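PDB 4WES: nitrogenase molybdenum-iron protein alpha chain from Clostridium pasteurianum, which forms with the beta chain the nitrogenase component that carries the metal clusters and reduces dinitrogen to ammonium in nitrogen fixation. Local coordinates for residues N34-A39 against D374-E379; G75-S80 against V105-M110. One frame throughout, in Å; residues are numbered along the deposited sequence.

Interaction 1 of 2, residues N34-A39 against D374-E379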
ATOM      1  N   ASN A  34     -29.503  44.621 -16.288  1.00 22.58           N
ATOM      2  CA  ASN A  34     -29.524  44.552 -14.843  1.00 26.33           C
ATOM      3  C   ASN A  34     -30.851  43.993 -14.297  1.00 25.16           C
ATOM      4  O   ASN A  34     -31.492  44.609 -13.468  1.00 25.28           O
ATOM      5  CB  ASN A  34     -29.218  45.946 -14.264  1.00 38.18           C
ATOM      6  CG  ASN A  34     -30.058  47.046 -14.886  1.00 87.32           C
ATOM      7  OD1 ASN A  34     -30.666  46.885 -15.951  1.00112.45           O
ATOM      8  ND2 ASN A  34     -30.087  48.191 -14.216  1.00 96.50           N
ATOM      9  N   PRO A  35     -31.241  42.788 -14.729  1.00 20.89           N
ATOM     10  CA  PRO A  35     -32.506  42.280 -14.231  1.00 19.50           C
ATOM     11  C   PRO A  35     -32.486  42.056 -12.735  1.00 17.63           C
ATOM     12  O   PRO A  35     -31.471  41.664 -12.164  1.00 22.96           O
ATOM     13  CB  PRO A  35     -32.663  40.940 -14.944  1.00 22.87           C
ATOM     14  CG  PRO A  35     -31.268  40.531 -15.288  1.00 21.69           C
ATOM     15  CD  PRO A  35     -30.557  41.827 -15.605  1.00 23.84           C
ATOM     16  N   GLU A  36     -33.625  42.257 -12.110  1.00 15.55           N
ATOM     17  CA  GLU A  36     -33.798  41.928 -10.706  1.00 14.34           C
ATOM     18  C   GLU A  36     -33.984  40.421 -10.523  1.00 14.72           C
ATOM     19  O   GLU A  36     -34.748  39.795 -11.265  1.00 15.94           O
ATOM     20  CB  GLU A  36     -35.013  42.677 -10.183  1.00 16.38           C
ATOM     21  CG  GLU A  36     -35.428  42.367  -8.785  1.00 24.97           C
ATOM     22  CD  GLU A  36     -36.451  43.355  -8.208  1.00 47.75           C
ATOM     23  OE1 GLU A  36     -36.928  43.046  -7.082  1.00 26.33           O
ATOM     24  OE2 GLU A  36     -36.766  44.406  -8.849  1.00 94.61           O
ATOM     25  N   ILE A  37     -33.307  39.879  -9.517  1.00 13.13           N
ATOM     26  CA  ILE A  37     -33.398  38.465  -9.190  1.00 12.47           C
ATOM     27  C   ILE A  37     -34.103  38.345  -7.846  1.00 11.98           C
ATOM     28  O   ILE A  37     -34.087  39.289  -7.030  1.00 13.51           O
ATOM     29  CB  ILE A  37     -31.998  37.799  -9.189  1.00 12.69           C
ATOM     30  CG1 ILE A  37     -32.082  36.266  -9.345  1.00 12.77           C
ATOM     31  CG2 ILE A  37     -31.178  38.196  -7.953  1.00 13.43           C
ATOM     32  CD1 ILE A  37     -30.760  35.620  -9.690  1.00 13.13           C
ATOM     33  N   VAL A  38     -34.673  37.175  -7.589  1.00 12.38           N
ATOM     34  CA  VAL A  38     -35.151  36.776  -6.271  1.00 12.32           C
ATOM     35  C   VAL A  38     -34.054  35.923  -5.650  1.00 11.84           C
ATOM     36  O   VAL A  38     -33.566  34.997  -6.279  1.00 12.60           O
ATOM     37  CB  VAL A  38     -36.486  36.011  -6.341  1.00 12.58           C
ATOM     38  CG1 VAL A  38     -36.927  35.615  -4.927  1.00 13.85           C
ATOM     39  CG2 VAL A  38     -37.552  36.861  -7.005  1.00 14.16           C
ATOM     40  N   ALA A  39     -33.664  36.248  -4.412  1.00 11.24           N
ATOM     41  CA  ALA A  39     -32.590  35.551  -3.722  1.00 12.02           C
ATOM     42  C   ALA A  39     -32.853  35.565  -2.225  1.00 10.96           C
ATOM     43  O   ALA A  39     -33.680  36.346  -1.734  1.00 12.70           O
ATOM     44  CB  ALA A  39     -31.264  36.216  -4.035  1.00 12.12           C
ATOM     45  N   ASP A 374     -25.500  40.888  -3.658  1.00 10.37           N
ATOM     46  CA  ASP A 374     -24.363  40.187  -4.261  1.00 10.34           C
ATOM     47  C   ASP A 374     -24.553  39.987  -5.764  1.00 10.34           C
ATOM     48  O   ASP A 374     -23.575  39.958  -6.513  1.00 11.11           O
ATOM     49  CB  ASP A 374     -24.140  38.850  -3.584  1.00  9.92           C
ATOM     50  CG  ASP A 374     -23.925  39.014  -2.088  1.00  9.67           C
ATOM     51  OD1 ASP A 374     -22.853  39.514  -1.697  1.00 10.50           O
ATOM     52  OD2 ASP A 374     -24.868  38.683  -1.351  1.00 10.92           O
ATOM     53  N   TYR A 375     -25.796  39.755  -6.193  1.00 10.48           N
ATOM     54  CA  TYR A 375     -26.107  39.610  -7.620  1.00 11.03           C
ATOM     55  C   TYR A 375     -26.127  40.946  -8.344  1.00 10.98           C
ATOM     56  O   TYR A 375     -25.546  41.075  -9.428  1.00 12.39           O
ATOM     57  CB  TYR A 375     -27.449  38.921  -7.791  1.00 10.54           C
ATOM     58  CG  TYR A 375     -27.517  37.446  -7.455  1.00 10.69           C
ATOM     59  CD1 TYR A 375     -27.072  36.488  -8.355  1.00 11.10           C
ATOM     60  CD2 TYR A 375     -28.031  36.996  -6.242  1.00 11.21           C
ATOM     61  CE1 TYR A 375     -27.176  35.120  -8.097  1.00 10.66           C
ATOM     62  CE2 TYR A 375     -28.155  35.646  -5.967  1.00 10.47           C
ATOM     63  CZ  TYR A 375     -27.731  34.697  -6.899  1.00  9.91           C
ATOM     64  OH  TYR A 375     -27.820  33.364  -6.666  1.00 10.34           O
ATOM     65  N   GLU A 376     -26.831  41.927  -7.783  1.00 11.38           N
ATOM     66  CA  GLU A 376     -27.225  43.166  -8.453  1.00 11.80           C
ATOM     67  C   GLU A 376     -26.423  44.381  -8.032  1.00 12.08           C
ATOM     68  O   GLU A 376     -26.536  45.447  -8.655  1.00 13.21           O
ATOM     69  CB  GLU A 376     -28.700  43.440  -8.189  1.00 12.22           C
ATOM     70  CG  GLU A 376     -29.665  42.349  -8.653  1.00 13.18           C
ATOM     71  CD  GLU A 376     -31.097  42.594  -8.267  1.00 14.07           C
ATOM     72  OE1 GLU A 376     -31.551  43.766  -8.425  1.00 15.24           O
ATOM     73  OE2 GLU A 376     -31.778  41.647  -7.803  1.00 13.51           O
ATOM     74  N   GLY A 377     -25.663  44.250  -6.955  1.00 12.22           N
ATOM     75  CA  GLY A 377     -24.935  45.332  -6.349  1.00 12.37           C
ATOM     76  C   GLY A 377     -25.583  45.945  -5.135  1.00 12.92           C
ATOM     77  O   GLY A 377     -26.804  45.853  -4.945  1.00 12.73           O
ATOM     78  N   ARG A 378     -24.778  46.541  -4.275  1.00 12.45           N
ATOM     79  CA  ARG A 378     -25.276  47.122  -3.039  1.00 12.32           C
ATOM     80  C   ARG A 378     -26.252  48.277  -3.212  1.00 14.23           C
ATOM     81  O   ARG A 378     -27.006  48.622  -2.284  1.00 15.39           O
ATOM     82  CB  ARG A 378     -24.112  47.565  -2.144  1.00 14.06           C
ATOM     83  CG  ARG A 378     -23.377  46.411  -1.499  1.00 11.99           C
ATOM     84  CD  ARG A 378     -22.195  46.883  -0.667  1.00 12.67           C
ATOM     85  NE  ARG A 378     -22.605  47.736   0.441  1.00 13.55           N
ATOM     86  CZ  ARG A 378     -22.975  47.314   1.649  1.00 14.23           C
ATOM     87  NH1 ARG A 378     -23.342  48.207   2.560  1.00 17.25           N
ATOM     88  NH2 ARG A 378     -22.932  46.040   1.987  1.00 13.67           N
ATOM     89  N   GLU A 379     -26.276  48.868  -4.398  1.00 14.14           N
ATOM     90  CA  GLU A 379     -27.217  49.943  -4.662  1.00 15.40           C
ATOM     91  C   GLU A 379     -28.659  49.478  -4.523  1.00 15.69           C
ATOM     92  O   GLU A 379     -29.518  50.331  -4.339  1.00 17.59           O
ATOM     93  CB  GLU A 379     -27.015  50.556  -6.055  1.00 20.99           C
ATOM     94  CG  GLU A 379     -27.051  49.586  -7.215  1.00 29.73           C
ATOM     95  CD  GLU A 379     -25.662  49.094  -7.633  1.00 41.56           C
ATOM     96  OE1 GLU A 379     -24.795  48.686  -6.768  1.00 26.84           O
ATOM     97  OE2 GLU A 379     -25.454  49.102  -8.866  1.00 52.08           O
TER
HETATM   98  O   HOH W   1     -30.825  45.342 -10.480  1.00 23.85           O
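Ile37 and Tyr375 face each other across the contact with their CA atoms 7.5 Å apart. Residues 34-39 form an irregular extended run between strand 25-27 and helix 54-63, and they pass the C-terminal end of helix 372-376, after which Gly377 leaves helical geometry with a positive phi. The contact has a polar half and an apolar half. In the polar half, Glu376 reaches across with CG turned anti to its own carbonyl carbon (chi1 -59°), and its OE2 accepts the backbone N-H of Ile37 at 2.9 Å from Ile37 N. This bond is nearly straight (173°), yet the donor stands well above the carboxylate plane. The other oxygen, Glu376 OE1, accepts a hydrogen bond from water 1 at 2.7 Å, and the same water donates to Asn34 O at 3.1 Å. Arg372 NE also forms a salt bridge to Glu376 OE2. In the apolar half, Ile37 and Tyr375 cross at about a right angle. Ile37 CD1 makes a CH-pi contact over one ring face, 4.1 Å from the Tyr375 centroid, while Ile37 CG2 packs 3.8 Å from Tyr375 CG. Ala39 CB approaches the same ring obliquely, 3.7 Å from Tyr375 CE2. Tyr375 OH is hydrogen-bonded to Asp442 OD1 and Phe367 N, which fixes the far end of the ring. The packing thus ties the run after strand 25-27 to helix 372-376, away from the cluster-binding residues. One glutamate serves both a backbone amide and an arginine through OE2, an arrangement consistent with an ionised carboxylate. The acidic end of Glu36 lies near by, its OE2 5.3 Å from Glu376 OE1, and the Arg372 salt bridge may offset part of this like-charge repulsion.

Interaction 2 of 2, residues G75-S80 against V105-M110. With CLF (Fe(8)-S(7) cluster), chain H.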
ATOM      1  N   GLY A  75     -24.608  20.161  20.799  1.00  8.85           N
ATOM      2  CA  GLY A  75     -25.526  19.421  19.937  1.00  9.48           C
ATOM      3  C   GLY A  75     -25.144  17.973  19.971  1.00  9.28           C
ATOM      4  O   GLY A  75     -24.177  17.586  20.624  1.00  9.06           O
ATOM      5  N   PRO A  76     -25.938  17.132  19.272  1.00  8.84           N
ATOM      6  CA  PRO A  76     -25.540  15.758  19.037  1.00  8.70           C
ATOM      7  C   PRO A  76     -24.348  15.718  18.075  1.00  8.83           C
ATOM      8  O   PRO A  76     -23.867  16.764  17.615  1.00  9.62           O
ATOM      9  CB  PRO A  76     -26.827  15.085  18.525  1.00  9.09           C
ATOM     10  CG  PRO A  76     -27.880  16.179  18.491  1.00  9.38           C
ATOM     11  CD  PRO A  76     -27.099  17.485  18.469  1.00  9.77           C
ATOM     12  N   ILE A  77     -23.791  14.538  17.849  1.00  8.67           N
ATOM     13  CA  ILE A  77     -22.401  14.498  17.396  1.00  8.58           C
ATOM     14  C   ILE A  77     -22.163  14.953  15.952  1.00  8.75           C
ATOM     15  O   ILE A  77     -21.044  15.417  15.665  1.00  8.84           O
ATOM     16  CB  ILE A  77     -21.800  13.079  17.603  1.00  8.99           C
ATOM     17  CG1 ILE A  77     -20.271  13.117  17.582  1.00  9.18           C
ATOM     18  CG2 ILE A  77     -22.347  12.083  16.584  1.00 10.81           C
ATOM     19  CD1 ILE A  77     -19.663  13.988  18.676  1.00 11.00           C
ATOM     20  N   GLY A  78     -23.136  14.776  15.059  1.00  8.19           N
ATOM     21  CA  GLY A  78     -22.864  15.066  13.676  1.00  8.26           C
ATOM     22  C   GLY A  78     -22.525  16.507  13.389  1.00  7.99           C
ATOM     23  O   GLY A  78     -21.598  16.797  12.629  1.00  8.42           O
ATOM     24  N   CYS A  79     -23.294  17.417  13.977  1.00  8.41           N
ATOM     25  CA  CYS A  79     -22.900  18.832  13.775  1.00  8.78           C
ATOM     26  C   CYS A  79     -21.428  19.079  14.001  1.00  7.86           C
ATOM     27  O   CYS A  79     -20.800  19.886  13.325  1.00  8.63           O
ATOM     28  CB  CYS A  79     -23.753  19.726  14.660  1.00  8.44           C
ATOM     29  SG  CYS A  79     -25.526  19.406  14.635  1.00  8.71           S
ATOM     30  N   SER A  80     -20.869  18.408  15.022  1.00  7.70           N
ATOM     31  CA  SER A  80     -19.425  18.518  15.281  1.00  7.91           C
ATOM     32  C   SER A  80     -18.602  17.744  14.241  1.00  8.06           C
ATOM     33  O   SER A  80     -17.712  18.301  13.611  1.00  8.10           O
ATOM     34  CB  SER A  80     -19.164  17.977  16.689  1.00  8.86           C
ATOM     35  OG  SER A  80     -17.781  18.082  17.019  1.00  8.91           O
ATOM     36  N   VAL A 105     -12.110  18.520  16.806  1.00  7.63           N
ATOM     37  CA  VAL A 105     -13.463  19.060  16.998  1.00  7.82           C
ATOM     38  C   VAL A 105     -13.938  18.725  18.404  1.00  8.01           C
ATOM     39  O   VAL A 105     -13.647  17.644  18.945  1.00  9.39           O
ATOM     40  CB  VAL A 105     -14.481  18.565  15.950  1.00  8.46           C
ATOM     41  CG1 VAL A 105     -14.201  19.204  14.600  1.00  8.76           C
ATOM     42  CG2 VAL A 105     -14.532  17.043  15.845  1.00  8.78           C
ATOM     43  N   PHE A 106     -14.711  19.668  18.941  1.00  7.91           N
ATOM     44  CA  PHE A 106     -15.168  19.626  20.325  1.00  8.03           C
ATOM     45  C   PHE A 106     -16.681  19.707  20.368  1.00  8.08           C
ATOM     46  O   PHE A 106     -17.258  20.529  19.683  1.00  8.34           O
ATOM     47  CB  PHE A 106     -14.599  20.830  21.070  1.00  8.42           C
ATOM     48  CG  PHE A 106     -13.099  20.893  21.082  1.00  8.67           C
ATOM     49  CD1 PHE A 106     -12.376  20.095  21.946  1.00  9.14           C
ATOM     50  CD2 PHE A 106     -12.418  21.723  20.235  1.00  9.09           C
ATOM     51  CE1 PHE A 106     -11.008  20.162  21.946  1.00  9.90           C
ATOM     52  CE2 PHE A 106     -11.035  21.826  20.253  1.00  9.63           C
ATOM     53  CZ  PHE A 106     -10.333  21.016  21.095  1.00 10.15           C
ATOM     54  N   SER A 107     -17.310  18.917  21.235  1.00  8.52           N
ATOM     55  CA  SER A 107     -18.750  19.026  21.345  0.52  8.65           C
ATOM     56  C   SER A 107     -19.247  18.454  22.648  1.00  8.77           C
ATOM     57  O   SER A 107     -18.520  17.808  23.419  1.00  9.35           O
ATOM     58  CB  SER A 107     -19.420  18.281  20.230  0.52  7.48           C
ATOM     59  OG  SER A 107     -19.321  16.889  20.454  0.52  8.33           O
ATOM     60  N   THR A 108     -20.539  18.717  22.928  1.00  8.39           N
ATOM     61  CA  THR A 108     -21.184  18.160  24.103  1.00  8.95           C
ATOM     62  C   THR A 108     -21.868  16.833  23.809  1.00  9.06           C
ATOM     63  O   THR A 108     -22.372  16.202  24.736  1.00  9.87           O
ATOM     64  CB  THR A 108     -22.218  19.134  24.665  1.00  9.51           C
ATOM     65  OG1 THR A 108     -23.143  19.469  23.628  1.00  9.54           O
ATOM     66  CG2 THR A 108     -21.546  20.396  25.207  1.00 10.18           C
ATOM     67  N   ASP A 109     -21.853  16.365  22.547  1.00  8.78           N
ATOM     68  CA  ASP A 109     -22.296  15.010  22.235  1.00  9.01           C
ATOM     69  C   ASP A 109     -23.637  14.688  22.923  1.00  9.14           C
ATOM     70  O   ASP A 109     -23.765  13.725  23.652  1.00  9.72           O
ATOM     71  CB  ASP A 109     -21.197  14.011  22.631  1.00  9.72           C
ATOM     72  CG  ASP A 109     -21.443  12.580  22.232  1.00 10.32           C
ATOM     73  OD1 ASP A 109     -22.255  12.293  21.318  1.00 10.45           O
ATOM     74  OD2 ASP A 109     -20.759  11.727  22.835  1.00 12.08           O
ATOM     75  N   MET A 110     -24.629  15.535  22.651  1.00  9.18           N
ATOM     76  CA  MET A 110     -25.891  15.432  23.358  0.52  9.63           C
ATOM     77  C   MET A 110     -26.528  14.054  23.146  1.00 10.15           C
ATOM     78  O   MET A 110     -26.505  13.491  22.038  1.00 10.58           O
ATOM     79  CB  MET A 110     -26.812  16.579  22.934  0.52  9.98           C
ATOM     80  CG  MET A 110     -26.388  17.986  23.399  0.52 12.98           C
ATOM     81  SD  MET A 110     -27.392  19.378  22.760  0.52 14.99           S
ATOM     82  CE  MET A 110     -29.045  18.794  23.055  0.52 24.41           C
TER
HETATM   83 FE1  CLF H 604     -29.146  21.138  12.477  1.00  8.84          FE
HETATM   84 FE2  CLF H 604     -28.113  19.619  10.785  1.00  9.41          FE
HETATM   85 FE3  CLF H 604     -27.135  22.201  10.874  1.00  8.59          FE
HETATM   86 FE4  CLF H 604     -26.659  20.392  12.837  1.00  8.55          FE
HETATM   87  S1  CLF H 604     -28.524  18.930  13.130  1.00  9.07           S
HETATM   88  S2A CLF H 604     -29.241  21.521  10.177  1.00  9.11           S
HETATM   89  S4A CLF H 604     -25.907  20.286  10.689  1.00  9.16           S
HETATM   90  S3A CLF H 604     -27.423  22.552  13.163  1.00  8.69           S
HETATM   91 FE5  CLF H 604     -25.549  17.264  13.773  0.66 11.95          FE
HETATM   92 FE6  CLF H 604     -28.695  15.748  14.714  0.66 10.01          FE
HETATM   93 FE7  CLF H 604     -26.742  14.935  12.957  1.00  8.51          FE
HETATM   94 FE8  CLF H 604     -28.133  16.967  11.874  1.00  9.34          FE
HETATM   95  S2B CLF H 604     -26.434  15.726  15.094  1.00  9.43           S
HETATM   96  S3B CLF H 604     -29.022  14.987  12.554  1.00  9.35           S
HETATM   97  S4B CLF H 604     -25.862  16.587  11.606  1.00  8.70           S
HETATM   98  O   HOH W   2     -24.657  12.771  20.064  1.00 11.05           O
HETATM   99  O   HOH W   3     -17.408  20.789  16.811  1.00  9.63           O
HETATM  100  O   HOH W   4     -16.765  16.271  19.053  1.00 12.91           O
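Gly75 and Met110 join the two segments inside a beta-alpha-beta unit, in which strand 69-74 leads through helix 77-81 to strand 106-107 of a parallel sheet. Met110 N donates to Gly75 O at 2.9 Å, and Gly75 N makes a longer, bent bond to Thr108 OG1 (3.3 Å), an oxygen also bound to His74. Ser80 carries the packing at the other end. Its CB lies 3.6 Å from Ser107 CB, Ser107 being modelled in two conformers. The next atom, OG, is anti to the backbone N (chi1 -179°) and rests against Val105, 3.5 Å from its CB and close to CG2. At that tip water 3 links OG to Phe106 O and water 4 links it to Ser107 OG, so two waters join the buried hydroxyl to strand 106-107. Asp109 forms salt bridges to Lys21 and Arg16 of the beta chain, whose strand also pairs antiparallel with Phe106 and Ser107, so the sheet continues across the subunit interface. Residues 76-79, at the turn into helix 77-81, line the pocket of the Fe(8)-S(7) cluster: Pro76 CB is 3.5 Å from sulfur S2B, and Cys79 SG bridges irons FE4 and FE5 at 2.3 Å each.

Interaction 2 is nested, along the chain, inside the loop that interaction 1 closes, yet in space the two lie on opposite sides of the chain's centre. Their own centres are 37 Å apart and their nearest atoms about 24 Å, so they do not touch. Their relation to the metal clusters also differs. Cys79 of residues 75-80 ligates the Fe(8)-S(7) cluster, and Pro76, Ile77 and Gly78 line its pocket, beside the beta chain, whereas the side chain of Tyr375 in interaction 1 stays about 11 Å from the iron-sulfur-molybdenum cluster. The Val105 side chain of interaction 2 lies about 13 Å from the bound 3-hydroxy-3-carboxy-adipic acid.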